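Local atomic coordinates of argininosuccinate lyase (Chelativorans sp., PDB entry 6RXA), a protein that acts as a C-N lyase (EDDS lyase) of the aspartase/fumarase superfamily and probably also cleaves argininosuccinate to fumarate and L-arginine. Residues A38-D43 against G119-F123; Q164-L168 against P436-V440; L189-I193 against H237-H241; I229-W235 against Y318-R324; A256-Q260 against L292-R296. The protein carries 2 engineered substitutions. Residues are numbered along the deposited sequence.

Contact 1 (A38-D43 against G119-F123)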
# COMPACT_ATOMS: atom_id res chain seq x y z
N ALA A 38 2.12 3.83 25.96
CA ALA A 38 3.11 4.83 25.60
C ALA A 38 2.57 6.25 25.77
O ALA A 38 3.32 7.15 26.17
CB ALA A 38 3.57 4.61 24.15
N VAL A 39 1.29 6.47 25.48
CA VAL A 39 0.72 7.81 25.53
C VAL A 39 0.28 8.19 26.94
O VAL A 39 0.25 9.39 27.27
CB VAL A 39 -0.45 7.90 24.54
CG1 VAL A 39 -1.19 9.21 24.65
CG2 VAL A 39 0.06 7.74 23.13
N PHE A 40 -0.01 7.21 27.78
CA PHE A 40 -0.56 7.48 29.11
C PHE A 40 0.24 8.51 29.91
O PHE A 40 -0.39 9.41 30.50
CB PHE A 40 -0.67 6.18 29.90
CG PHE A 40 -0.95 6.42 31.36
CD1 PHE A 40 -2.18 6.92 31.74
CD2 PHE A 40 0.01 6.20 32.32
CE1 PHE A 40 -2.46 7.17 33.07
CE2 PHE A 40 -0.26 6.45 33.65
CZ PHE A 40 -1.50 6.94 34.02
N PRO A 41 1.56 8.44 30.01
CA PRO A 41 2.28 9.46 30.78
C PRO A 41 2.10 10.86 30.24
O PRO A 41 2.13 11.82 31.02
CB PRO A 41 3.75 9.00 30.75
CG PRO A 41 3.82 7.94 29.71
CD PRO A 41 2.45 7.35 29.56
N TYR A 42 1.93 11.01 28.92
CA TYR A 42 1.66 12.33 28.35
C TYR A 42 0.26 12.80 28.71
O TYR A 42 0.06 13.98 29.03
CB TYR A 42 1.86 12.28 26.84
CG TYR A 42 3.27 11.89 26.46
CD1 TYR A 42 4.30 12.81 26.51
CD2 TYR A 42 3.57 10.59 26.10
CE1 TYR A 42 5.61 12.45 26.18
CE2 TYR A 42 4.88 10.22 25.77
CZ TYR A 42 5.88 11.15 25.82
OH TYR A 42 7.17 10.77 25.48
N ASP A 43 -0.73 11.90 28.65
CA ASP A 43 -2.06 12.24 29.12
C ASP A 43 -2.01 12.78 30.55
O ASP A 43 -2.71 13.75 30.87
CB ASP A 43 -2.99 11.03 29.06
CG ASP A 43 -3.52 10.74 27.66
OD1 ASP A 43 -3.11 11.40 26.69
OD2 ASP A 43 -4.37 9.84 27.54
N GLY A 119 -2.21 14.15 23.38
CA GLY A 119 -1.31 13.16 23.94
C GLY A 119 -0.55 12.40 22.86
O GLY A 119 0.64 12.12 23.01
N LYS A 120 -1.23 12.05 21.78
CA LYS A 120 -0.57 11.39 20.65
C LYS A 120 0.52 12.28 20.07
O LYS A 120 1.62 11.82 19.75
CB LYS A 120 -1.58 11.02 19.56
CG LYS A 120 -0.98 10.34 18.29
CD LYS A 120 -0.65 8.86 18.55
CE LYS A 120 0.12 8.17 17.42
NZ LYS A 120 -0.72 7.98 16.21
N ARG A 121 0.23 13.58 19.95
CA ARG A 121 1.24 14.52 19.45
C ARG A 121 2.45 14.59 20.38
O ARG A 121 3.59 14.66 19.91
CB ARG A 121 0.62 15.91 19.26
CG ARG A 121 -0.27 16.08 18.04
CD ARG A 121 -1.02 17.41 18.13
NE ARG A 121 -1.79 17.67 16.92
CZ ARG A 121 -1.29 18.20 15.81
NH1 ARG A 121 -0.01 18.55 15.75
NH2 ARG A 121 -2.07 18.38 14.76
N MET A 122 2.23 14.60 21.70
CA MET A 122 3.36 14.65 22.61
C MET A 122 4.21 13.39 22.51
O MET A 122 5.44 13.45 22.56
CB MET A 122 2.87 14.85 24.04
CG MET A 122 2.23 16.20 24.27
SD MET A 122 1.66 16.42 25.98
CE MET A 122 3.20 16.73 26.82
N PHE A 123 3.56 12.23 22.39
CA PHE A 123 4.27 10.98 22.17
C PHE A 123 5.06 11.03 20.87
O PHE A 123 6.27 10.75 20.86
CB PHE A 123 3.28 9.81 22.16
CG PHE A 123 3.87 8.54 21.63
CD1 PHE A 123 4.85 7.88 22.34
CD2 PHE A 123 3.44 8.02 20.42
CE1 PHE A 123 5.41 6.72 21.83
CE2 PHE A 123 3.99 6.84 19.93
CZ PHE A 123 4.97 6.20 20.64
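This is apolar helix-against-helix packing, with helix 35-56 laid across helix 112-147 in the helical lyase fold of the aspartase/fumarase superfamily. The two short segments cross at 111°, their axes only 8.4 Å apart, and no hydrogen bond passes between them. Look first at Y42, which has the most surface covered: M122 CB sits 3.5 Å from Y42 CD1, and the CA of F123 lies over the ring face, 4.0 Å from its centroid, as a CH-pi contact. The phenol end is not stranded, because Y42 OH hydrogen-bonds D126. One turn earlier, V39 CG1 drops to 3.7 Å from the C of G119, while A38 CB meets F123 CE1 at 3.6 Å. G119 explains much of the close approach: its CA is 5.3 Å from the CA of D43, and a beta carbon on it would fall 2.3 Å from D43 OD1. The bare backbone is what lets the helices come this near. Around the crossing, M122 also reaches I46 and F123 also reaches L35, both on helix 35-56. K120 touches V238, and R121 touches H237, of helix 236-262, whereas F40 turns to helix 62-79.

Contact 2 (Q164-L168 against P436-V440)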
# COMPACT_ATOMS: atom_id res chain seq x y z
N GLN A 164 31.93 2.85 -13.14
CA GLN A 164 33.16 3.64 -13.23
C GLN A 164 33.86 3.61 -11.88
O GLN A 164 33.27 3.26 -10.86
CB GLN A 164 32.88 5.09 -13.64
CG GLN A 164 32.30 5.28 -15.05
CD GLN A 164 31.95 6.73 -15.34
OE1 GLN A 164 31.99 7.59 -14.45
NE2 GLN A 164 31.60 7.01 -16.59
N PRO A 165 35.14 4.02 -11.83
CA PRO A 165 35.85 4.07 -10.55
C PRO A 165 35.43 5.26 -9.70
O PRO A 165 35.29 6.38 -10.19
CB PRO A 165 37.33 4.18 -10.96
CG PRO A 165 37.37 3.74 -12.41
CD PRO A 165 36.06 4.21 -12.97
N ILE A 166 35.26 5.00 -8.39
CA ILE A 166 35.02 6.03 -7.39
C ILE A 166 35.89 5.69 -6.18
O ILE A 166 36.87 4.95 -6.29
CB ILE A 166 33.53 6.11 -7.01
CG1 ILE A 166 33.05 4.78 -6.43
CG2 ILE A 166 32.69 6.50 -8.21
CD1 ILE A 166 31.79 4.91 -5.57
N THR A 167 35.52 6.21 -5.01
CA THR A 167 36.10 5.76 -3.76
C THR A 167 34.98 5.43 -2.79
O THR A 167 33.84 5.89 -2.94
CB THR A 167 36.99 6.83 -3.11
OG1 THR A 167 36.16 7.92 -2.70
CG2 THR A 167 38.05 7.31 -4.09
N LEU A 168 35.30 4.63 -1.77
CA LEU A 168 34.32 4.35 -0.72
C LEU A 168 33.86 5.64 -0.05
O LEU A 168 32.67 5.78 0.29
CB LEU A 168 34.90 3.35 0.28
CG LEU A 168 34.02 2.98 1.48
CD1 LEU A 168 32.66 2.44 1.02
CD2 LEU A 168 34.74 1.98 2.35
N PRO A 436 42.87 3.17 -12.83
CA PRO A 436 41.63 3.53 -12.13
C PRO A 436 41.80 4.68 -11.15
O PRO A 436 40.84 5.40 -10.88
CB PRO A 436 41.22 2.23 -11.42
CG PRO A 436 42.50 1.47 -11.27
CD PRO A 436 43.35 1.82 -12.46
N TRP A 437 43.00 4.84 -10.57
CA TRP A 437 43.21 5.98 -9.68
C TRP A 437 43.20 7.28 -10.47
O TRP A 437 42.66 8.29 -10.00
CB TRP A 437 44.51 5.82 -8.89
CG TRP A 437 44.70 6.92 -7.88
CD1 TRP A 437 45.73 7.80 -7.80
CD2 TRP A 437 43.80 7.26 -6.82
NE1 TRP A 437 45.54 8.67 -6.74
CE2 TRP A 437 44.36 8.35 -6.13
CE3 TRP A 437 42.57 6.75 -6.39
CZ2 TRP A 437 43.74 8.93 -5.03
CZ3 TRP A 437 41.96 7.33 -5.29
CH2 TRP A 437 42.54 8.41 -4.63
N GLN A 438 43.78 7.28 -11.68
CA GLN A 438 43.68 8.46 -12.53
C GLN A 438 42.23 8.73 -12.94
O GLN A 438 41.86 9.89 -13.13
CB GLN A 438 44.58 8.35 -13.76
CG GLN A 438 46.06 8.30 -13.42
CD GLN A 438 46.54 9.49 -12.62
OE1 GLN A 438 46.28 10.64 -12.98
NE2 GLN A 438 47.25 9.23 -11.54
N ASN A 439 41.41 7.68 -13.09
CA ASN A 439 39.99 7.91 -13.36
C ASN A 439 39.37 8.70 -12.22
O ASN A 439 38.53 9.59 -12.44
CB ASN A 439 39.22 6.59 -13.50
CG ASN A 439 39.32 5.98 -14.87
OD1 ASN A 439 38.30 5.67 -15.49
ND2 ASN A 439 40.53 5.77 -15.34
N VAL A 440 39.73 8.37 -10.97
CA VAL A 440 39.20 9.07 -9.82
C VAL A 440 39.70 10.51 -9.80
O VAL A 440 38.93 11.46 -9.66
CB VAL A 440 39.56 8.33 -8.52
CG1 VAL A 440 39.24 9.17 -7.32
CG2 VAL A 440 38.80 7.00 -8.45
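Here a strand of a two-stranded antiparallel sheet packs on a short helix from the C-terminal part of the chain, strand 161-167 against helix 436-442, with short-segment axes 7.3 Å apart and crossing at -72°. Start at Q164: it does not touch helix segment 436-440, but its OE1 takes a hydrogen bond from R443 just beyond it, while its backbone pairs with V156 of the neighbouring strand. P165 is the main wedge. Its CG lies 3.6 Å from N439 CB, its CB is 3.7 Å from P436 O, and the same CB is 4.1 Å from V440 CG2; its carbonyl oxygen is buried here without a hydrogen-bond partner. The CA-to-CB bond of I166 points away from the helix, and its side chain touches M154 and V156 of the adjacent strand, so it meets the helix through its backbone, I166 O lying 3.5 Å from V440 CG2. That alternation is the ordinary behaviour of a strand with a helix on one side. T167 turns back toward the helix and does two jobs. As N-cap of helix 168-193 its OG1 bonds the backbone N of H170, and its methyl fits between two side chains of the helix: T167 CG2 is 3.9 Å from V440 CG1 and 4.1 Å from W437 CZ3, at the edge of the indole.

Contact 3 (L189-I193 against H237-H241)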
# COMPACT_ATOMS: atom_id res chain seq x y z
N LEU A 189 8.42 18.22 9.51
CA LEU A 189 7.32 17.53 10.17
C LEU A 189 7.19 17.96 11.63
O LEU A 189 6.08 18.16 12.13
CB LEU A 189 7.56 16.03 10.07
CG LEU A 189 6.69 15.15 10.97
CD1 LEU A 189 5.22 15.22 10.57
CD2 LEU A 189 7.17 13.71 10.92
N TYR A 190 8.32 18.11 12.32
CA TYR A 190 8.28 18.47 13.73
C TYR A 190 7.47 19.74 13.94
O TYR A 190 6.71 19.86 14.91
CB TYR A 190 9.70 18.64 14.27
CG TYR A 190 9.76 18.83 15.78
CD1 TYR A 190 9.75 17.73 16.62
CD2 TYR A 190 9.81 20.10 16.34
CE1 TYR A 190 9.81 17.90 18.00
CE2 TYR A 190 9.87 20.28 17.72
CZ TYR A 190 9.87 19.17 18.54
OH TYR A 190 9.93 19.32 19.91
N ALA A 191 7.60 20.70 13.02
CA ALA A 191 6.89 21.97 13.20
C ALA A 191 5.38 21.79 13.15
O ALA A 191 4.64 22.59 13.75
CB ALA A 191 7.34 22.98 12.14
N ARG A 192 4.91 20.78 12.41
CA ARG A 192 3.48 20.48 12.35
C ARG A 192 3.03 19.59 13.51
O ARG A 192 1.88 19.72 13.96
CB ARG A 192 3.11 19.86 11.00
CG ARG A 192 2.96 20.89 9.88
CD ARG A 192 2.60 20.26 8.52
NE ARG A 192 3.71 19.54 7.90
CZ ARG A 192 4.67 20.13 7.20
NH1 ARG A 192 4.67 21.45 7.02
NH2 ARG A 192 5.64 19.40 6.66
N ILE A 193 3.89 18.68 13.99
CA ILE A 193 3.53 17.86 15.15
C ILE A 193 3.44 18.72 16.40
O ILE A 193 2.56 18.52 17.24
CB ILE A 193 4.55 16.72 15.33
CG1 ILE A 193 4.34 15.64 14.27
CG2 ILE A 193 4.43 16.09 16.72
CD1 ILE A 193 5.27 14.48 14.35
N HIS A 237 -0.43 14.92 10.12
CA HIS A 237 0.88 14.79 10.74
C HIS A 237 1.20 13.33 11.07
O HIS A 237 2.38 12.95 11.05
CB HIS A 237 0.95 15.65 12.00
CG HIS A 237 -0.10 15.33 13.02
ND1 HIS A 237 -1.44 15.59 12.80
CD2 HIS A 237 -0.02 14.80 14.26
CE1 HIS A 237 -2.14 15.22 13.85
NE2 HIS A 237 -1.30 14.75 14.76
N VAL A 238 0.19 12.52 11.37
CA VAL A 238 0.41 11.11 11.64
C VAL A 238 0.78 10.38 10.35
O VAL A 238 1.74 9.59 10.30
CB VAL A 238 -0.82 10.50 12.32
CG1 VAL A 238 -0.60 9.05 12.68
CG2 VAL A 238 -1.18 11.31 13.57
N ALA A 239 0.03 10.64 9.28
CA ALA A 239 0.37 10.11 7.97
C ALA A 239 1.76 10.56 7.54
O ALA A 239 2.55 9.76 7.02
CB ALA A 239 -0.67 10.55 6.94
N GLU A 240 2.09 11.84 7.77
CA GLU A 240 3.39 12.36 7.35
C GLU A 240 4.53 11.72 8.14
O GLU A 240 5.58 11.42 7.56
CB GLU A 240 3.42 13.88 7.46
CG GLU A 240 4.68 14.50 6.92
CD GLU A 240 4.73 16.01 7.07
OE1 GLU A 240 3.71 16.62 7.44
OE2 GLU A 240 5.79 16.58 6.83
N HIS A 241 4.34 11.50 9.43
CA HIS A 241 5.35 10.80 10.23
C HIS A 241 5.59 9.39 9.69
O HIS A 241 6.74 8.96 9.50
CB HIS A 241 4.89 10.81 11.69
CG HIS A 241 5.95 10.47 12.67
ND1 HIS A 241 5.85 10.81 14.01
CD2 HIS A 241 7.12 9.80 12.53
CE1 HIS A 241 6.92 10.37 14.64
NE2 HIS A 241 7.71 9.75 13.78
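L189 lies across the backbone of helix 236-262: its CD1 is 3.7 Å from H237 O and 3.6 Å from E240 CD, and its CD2 is 3.5 Å from H241 CA. The two helix segments run nearly antiparallel, at 151°, with axes 10.0 Å apart, so L189 pairs with H241 at one end and I193 with H237 at the other. I193 CD1 fills in beside the H241 ring, 3.7 Å from ND1, and I193 CG1 comes 4.1 Å from H237 CB. Next to this apolar patch sits a two-pronged salt bridge. R192 NE donates to E240 OE1 at 3.0 Å and R192 NH2 to E240 OE2 at 2.8 Å, the carboxylate meeting the guanidinium edge in its plane. Both helices belong to the central long-helix bundle that this superfamily uses to build its tetramer, and the charges carry on into it: E240 OE1 also takes R185 of the second subunit, and R192 NH1 pairs with E188 of that subunit. The chemistry therefore implies a buried, alternating charge network in which R192 and E240 each have one partner in their own chain and one in the second subunit, with the leucine and isoleucine supplying the apolar packing within the chain.

Contact 4 (I229-W235 against Y318-R324). Engineered in segment 318-324: M320 (natural residue Tyr).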
# COMPACT_ATOMS: atom_id res chain seq x y z
N ILE A 229 -12.17 22.14 14.84
CA ILE A 229 -12.36 20.91 14.07
C ILE A 229 -11.01 20.35 13.66
O ILE A 229 -10.74 19.15 13.82
CB ILE A 229 -13.28 21.14 12.85
CG1 ILE A 229 -14.70 21.47 13.30
CG2 ILE A 229 -13.27 19.91 11.95
CD1 ILE A 229 -15.47 22.21 12.23
N GLU A 230 -10.13 21.20 13.13
CA GLU A 230 -8.79 20.73 12.78
C GLU A 230 -8.09 20.15 14.00
O GLU A 230 -7.33 19.19 13.87
CB GLU A 230 -8.00 21.87 12.14
CG GLU A 230 -6.59 21.51 11.69
CD GLU A 230 -6.52 20.53 10.53
OE1 GLU A 230 -7.55 19.94 10.14
OE2 GLU A 230 -5.40 20.35 10.01
N GLY A 231 -8.36 20.71 15.18
CA GLY A 231 -7.72 20.21 16.39
C GLY A 231 -8.05 18.76 16.70
O GLY A 231 -7.20 18.03 17.22
N VAL A 232 -9.28 18.32 16.40
CA VAL A 232 -9.66 16.93 16.67
C VAL A 232 -9.68 16.04 15.44
O VAL A 232 -9.44 14.82 15.55
CB VAL A 232 -10.99 16.82 17.45
CG1 VAL A 232 -10.87 17.54 18.81
CG2 VAL A 232 -12.18 17.34 16.63
N ALA A 233 -10.01 16.60 14.28
CA ALA A 233 -10.08 15.85 13.03
C ALA A 233 -8.73 15.73 12.34
O ALA A 233 -8.51 14.78 11.57
CB ALA A 233 -11.07 16.51 12.07
N GLY A 234 -7.82 16.66 12.62
CA GLY A 234 -6.54 16.68 11.93
C GLY A 234 -5.68 15.47 12.27
O GLY A 234 -5.47 15.14 13.44
N TRP A 235 -5.16 14.82 11.23
CA TRP A 235 -4.39 13.59 11.37
C TRP A 235 -3.28 13.54 10.33
O TRP A 235 -2.58 12.52 10.23
CB TRP A 235 -5.32 12.39 11.16
CG TRP A 235 -4.95 11.12 11.88
CD1 TRP A 235 -4.53 9.96 11.32
CD2 TRP A 235 -5.04 10.88 13.29
NE1 TRP A 235 -4.33 9.00 12.30
CE2 TRP A 235 -4.64 9.55 13.51
CE3 TRP A 235 -5.41 11.67 14.37
CZ2 TRP A 235 -4.58 8.99 14.79
CZ3 TRP A 235 -5.37 11.12 15.64
CH2 TRP A 235 -4.95 9.79 15.84
N TYR A 318 -14.40 14.85 7.40
CA TYR A 318 -13.42 15.72 8.05
C TYR A 318 -13.88 15.97 9.48
O TYR A 318 -14.22 17.08 9.89
CB TYR A 318 -13.16 17.02 7.28
CG TYR A 318 -11.71 17.40 7.49
CD1 TYR A 318 -10.71 16.88 6.69
CD2 TYR A 318 -11.33 18.21 8.54
CE1 TYR A 318 -9.38 17.15 6.94
CE2 TYR A 318 -9.99 18.50 8.80
CZ TYR A 318 -9.02 17.97 7.99
OH TYR A 318 -7.68 18.25 8.24
N GLN A 319 -13.88 14.86 10.24
CA GLN A 319 -14.43 14.79 11.57
C GLN A 319 -13.48 14.05 12.50
O GLN A 319 -12.62 13.28 12.07
CB GLN A 319 -15.70 13.92 11.57
CG GLN A 319 -16.87 14.49 10.84
CD GLN A 319 -18.04 13.52 10.75
OE1 GLN A 319 -18.12 12.54 11.50
NE2 GLN A 319 -18.95 13.78 9.81
N MET A 320 -13.66 14.26 13.80
CA MET A 320 -13.16 13.30 14.78
C MET A 320 -13.78 11.94 14.48
O MET A 320 -14.99 11.83 14.25
CB MET A 320 -13.59 13.76 16.17
CG MET A 320 -13.32 12.75 17.26
SD MET A 320 -11.58 12.72 17.60
CE MET A 320 -11.45 11.22 18.59
N SER A 321 -12.94 10.91 14.48
CA SER A 321 -13.37 9.56 14.15
C SER A 321 -12.51 8.58 14.93
O SER A 321 -11.28 8.72 14.97
CB SER A 321 -13.18 9.30 12.66
OG SER A 321 -13.36 7.94 12.33
N ALA A 322 -13.14 7.57 15.50
CA ALA A 322 -12.42 6.48 16.14
C ALA A 322 -11.94 5.43 15.15
O ALA A 322 -11.34 4.43 15.56
CB ALA A 322 -13.29 5.86 17.24
N ALA A 323 -12.18 5.62 13.86
CA ALA A 323 -11.76 4.66 12.84
C ALA A 323 -10.37 4.93 12.29
O ALA A 323 -9.88 4.14 11.47
CB ALA A 323 -12.75 4.65 11.66
N ARG A 324 -9.71 6.01 12.70
CA ARG A 324 -8.41 6.35 12.15
C ARG A 324 -7.34 5.42 12.70
O ARG A 324 -7.31 5.11 13.89
CB ARG A 324 -8.08 7.80 12.49
CG ARG A 324 -8.99 8.81 11.78
CD ARG A 324 -8.77 10.24 12.24
NE ARG A 324 -9.10 10.38 13.66
CZ ARG A 324 -9.08 11.52 14.35
NH1 ARG A 324 -8.76 12.66 13.77
NH2 ARG A 324 -9.38 11.50 15.64
O HOH W 1 -4.53 18.33 8.62
O HOH W 2 -6.22 15.69 8.67
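A loop folding back over the C-terminal end of a helix is what you have here: loop 318-324 covers the last turn of helix 228-233 and the residues leading into helix 236-262. R324 loses the most surface. Its guanidinium reaches the carbonyls at the helix end, R324 NH1 donating to V232 O at 2.9 Å and, weakly, to A233 O at 3.1 Å. The same group lies nearly flat on W235, centres 4.3 Å apart and planes at 28°, an off-centre cation-pi stack, while R324 CD sits over the five-membered ring. W235 is held by its own NE1, which bonds V325 O. The loop reaches R324 through an ST turn, S321 OG accepting from A323 N at 3.0 Å. At the other end is Y318, its ring beside A233, with A233 CB 3.9 Å from Y318 CD2. Between them the engineered M320 puts its SD 3.6 Å from V232 O; its side chain lies close to N113, a residue of the succinate and fumarate site, and packs on T158 of the second subunit. Y318 OH donates a short 2.5 Å hydrogen bond to E230 OE1, and E230 OE2 forms a salt bridge with K181 of the second subunit. Water 2 donates to the same Y318 OH at 3.0 Å while accepting from W235 N at 2.9 Å.

Contact 5 (A256-Q260 against L292-R296)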
# COMPACT_ATOMS: atom_id res chain seq x y z
N ALA A 256 21.74 -1.11 3.01
CA ALA A 256 21.90 -2.48 3.49
C ALA A 256 22.04 -3.45 2.32
O ALA A 256 22.89 -4.35 2.36
CB ALA A 256 20.70 -2.86 4.37
N SER A 257 21.21 -3.29 1.29
CA SER A 257 21.31 -4.17 0.12
C SER A 257 22.65 -4.00 -0.58
O SER A 257 23.28 -4.98 -0.99
CB SER A 257 20.14 -3.87 -0.82
OG SER A 257 19.99 -4.86 -1.82
N GLU A 258 23.12 -2.75 -0.71
CA GLU A 258 24.42 -2.50 -1.34
C GLU A 258 25.52 -3.25 -0.61
O GLU A 258 26.35 -3.92 -1.24
CB GLU A 258 24.72 -1.00 -1.30
CG GLU A 258 25.87 -0.60 -2.21
CD GLU A 258 25.40 -0.08 -3.56
OE1 GLU A 258 24.57 0.86 -3.56
OE2 GLU A 258 25.87 -0.60 -4.61
N ILE A 259 25.54 -3.13 0.72
CA ILE A 259 26.56 -3.79 1.54
C ILE A 259 26.40 -5.30 1.46
O ILE A 259 27.39 -6.04 1.44
CB ILE A 259 26.51 -3.26 2.98
CG1 ILE A 259 26.89 -1.78 3.02
CG2 ILE A 259 27.44 -4.09 3.86
CD1 ILE A 259 26.72 -1.12 4.38
N GLN A 260 25.17 -5.79 1.43
CA GLN A 260 24.95 -7.22 1.28
C GLN A 260 25.56 -7.75 -0.02
O GLN A 260 26.15 -8.83 -0.04
CB GLN A 260 23.46 -7.54 1.36
CG GLN A 260 23.20 -9.01 1.61
CD GLN A 260 21.74 -9.33 1.83
OE1 GLN A 260 20.85 -8.50 1.57
NE2 GLN A 260 21.46 -10.55 2.27
N LEU A 292 21.80 -6.86 8.25
CA LEU A 292 21.31 -6.19 7.05
C LEU A 292 19.89 -6.64 6.71
O LEU A 292 19.04 -5.81 6.38
CB LEU A 292 22.26 -6.50 5.89
CG LEU A 292 23.75 -6.17 6.08
CD1 LEU A 292 24.56 -6.53 4.83
CD2 LEU A 292 23.94 -4.72 6.49
N GLU A 293 19.63 -7.95 6.78
CA GLU A 293 18.32 -8.44 6.36
C GLU A 293 17.23 -8.01 7.33
O GLU A 293 16.13 -7.64 6.90
CB GLU A 293 18.34 -9.95 6.15
CG GLU A 293 19.15 -10.31 4.90
CD GLU A 293 18.81 -11.66 4.32
OE1 GLU A 293 19.13 -11.87 3.12
OE2 GLU A 293 18.28 -12.52 5.07
N ARG A 294 17.50 -8.04 8.64
CA ARG A 294 16.49 -7.57 9.58
C ARG A 294 16.30 -6.05 9.50
O ARG A 294 15.22 -5.55 9.81
CB ARG A 294 16.82 -8.01 11.00
CG ARG A 294 16.57 -9.50 11.21
CD ARG A 294 17.04 -9.94 12.57
NE ARG A 294 16.61 -11.30 12.89
CZ ARG A 294 15.45 -11.60 13.46
NH1 ARG A 294 14.57 -10.66 13.75
NH2 ARG A 294 15.16 -12.87 13.72
N SER A 295 17.34 -5.31 9.10
CA SER A 295 17.16 -3.88 8.87
C SER A 295 16.24 -3.63 7.68
O SER A 295 15.34 -2.79 7.74
CB SER A 295 18.52 -3.20 8.70
OG SER A 295 19.26 -3.21 9.93
N ARG A 296 16.46 -4.36 6.58
CA ARG A 296 15.57 -4.26 5.44
C ARG A 296 14.14 -4.64 5.82
O ARG A 296 13.18 -3.99 5.39
CB ARG A 296 16.06 -5.12 4.28
CG ARG A 296 17.40 -4.68 3.70
CD ARG A 296 17.72 -5.40 2.40
NE ARG A 296 16.95 -4.82 1.30
CZ ARG A 296 16.67 -5.42 0.16
NH1 ARG A 296 17.06 -6.67 -0.08
NH2 ARG A 296 15.98 -4.77 -0.76
O HOH W 3 18.10 -8.74 1.60
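Helix 290-301 comes down against helix 236-262 almost antiparallel, the short segments at 156° with axes 9.6 Å apart. L292 is the first residue in and the most covered: its CD1 sits 3.5 Å from Q260 N, 3.7 Å from A256 O and 3.9 Å from I259 CG2, so it beds into one turn of the partner helix. E293 follows, and its OE1 accepts the one direct hydrogen bond between the segments, from Q260 NE2 at 2.8 Å; its other oxygen, OE2, takes the backbone N of A322 of the fourth subunit. R294 takes no part across the pair; its guanidinium makes a cation-pi contact with Y26, and both residues bind fumarate in this protein. S295 hydrogen-bonds back to S291. R296 closes the walk: its CG lies 3.8 Å from A256 CB, and water 3 bridges R296 NH1 at 2.9 Å to Q260 OE1 at 2.8 Å. S257 OG lies over one face of the guanidinium, 3.9 Å from R296 NH1, but hydrogen-bonds E317 of the second subunit. Beyond the pair, R296 bonds the carbonyls of N314 of the second subunit and A315 of the fourth. Helix 290-301 starts right after the loop carrying S280, S281, K286 and N288, the signature loop of the aspartase/fumarase superfamily, so this contact joins the helix that follows that substrate-binding loop to helix 236-262 of the central helical bundle.

All five contacts are buried, yet they differ in depth and in company. Contacts 3 and 5 lie nearest the chain's centre, share helix 236-262 with centres 27 Å apart, and mix apolar packing with polar groups that continue into other subunits. Contact 1 is an apolar counterpart to these within one chain: no other subunit touches it, though R121 NH1 reaches the carbonyls of R192 and I193 and ties it to contact 3. Contact 4, a loop on a helix end, is the most polar and water-laced, and meets the second and fourth subunits. Contact 2, across the chain's centre from contacts 1 and 4, has, like contact 1, no hydrogen bond across it, but touches other subunits.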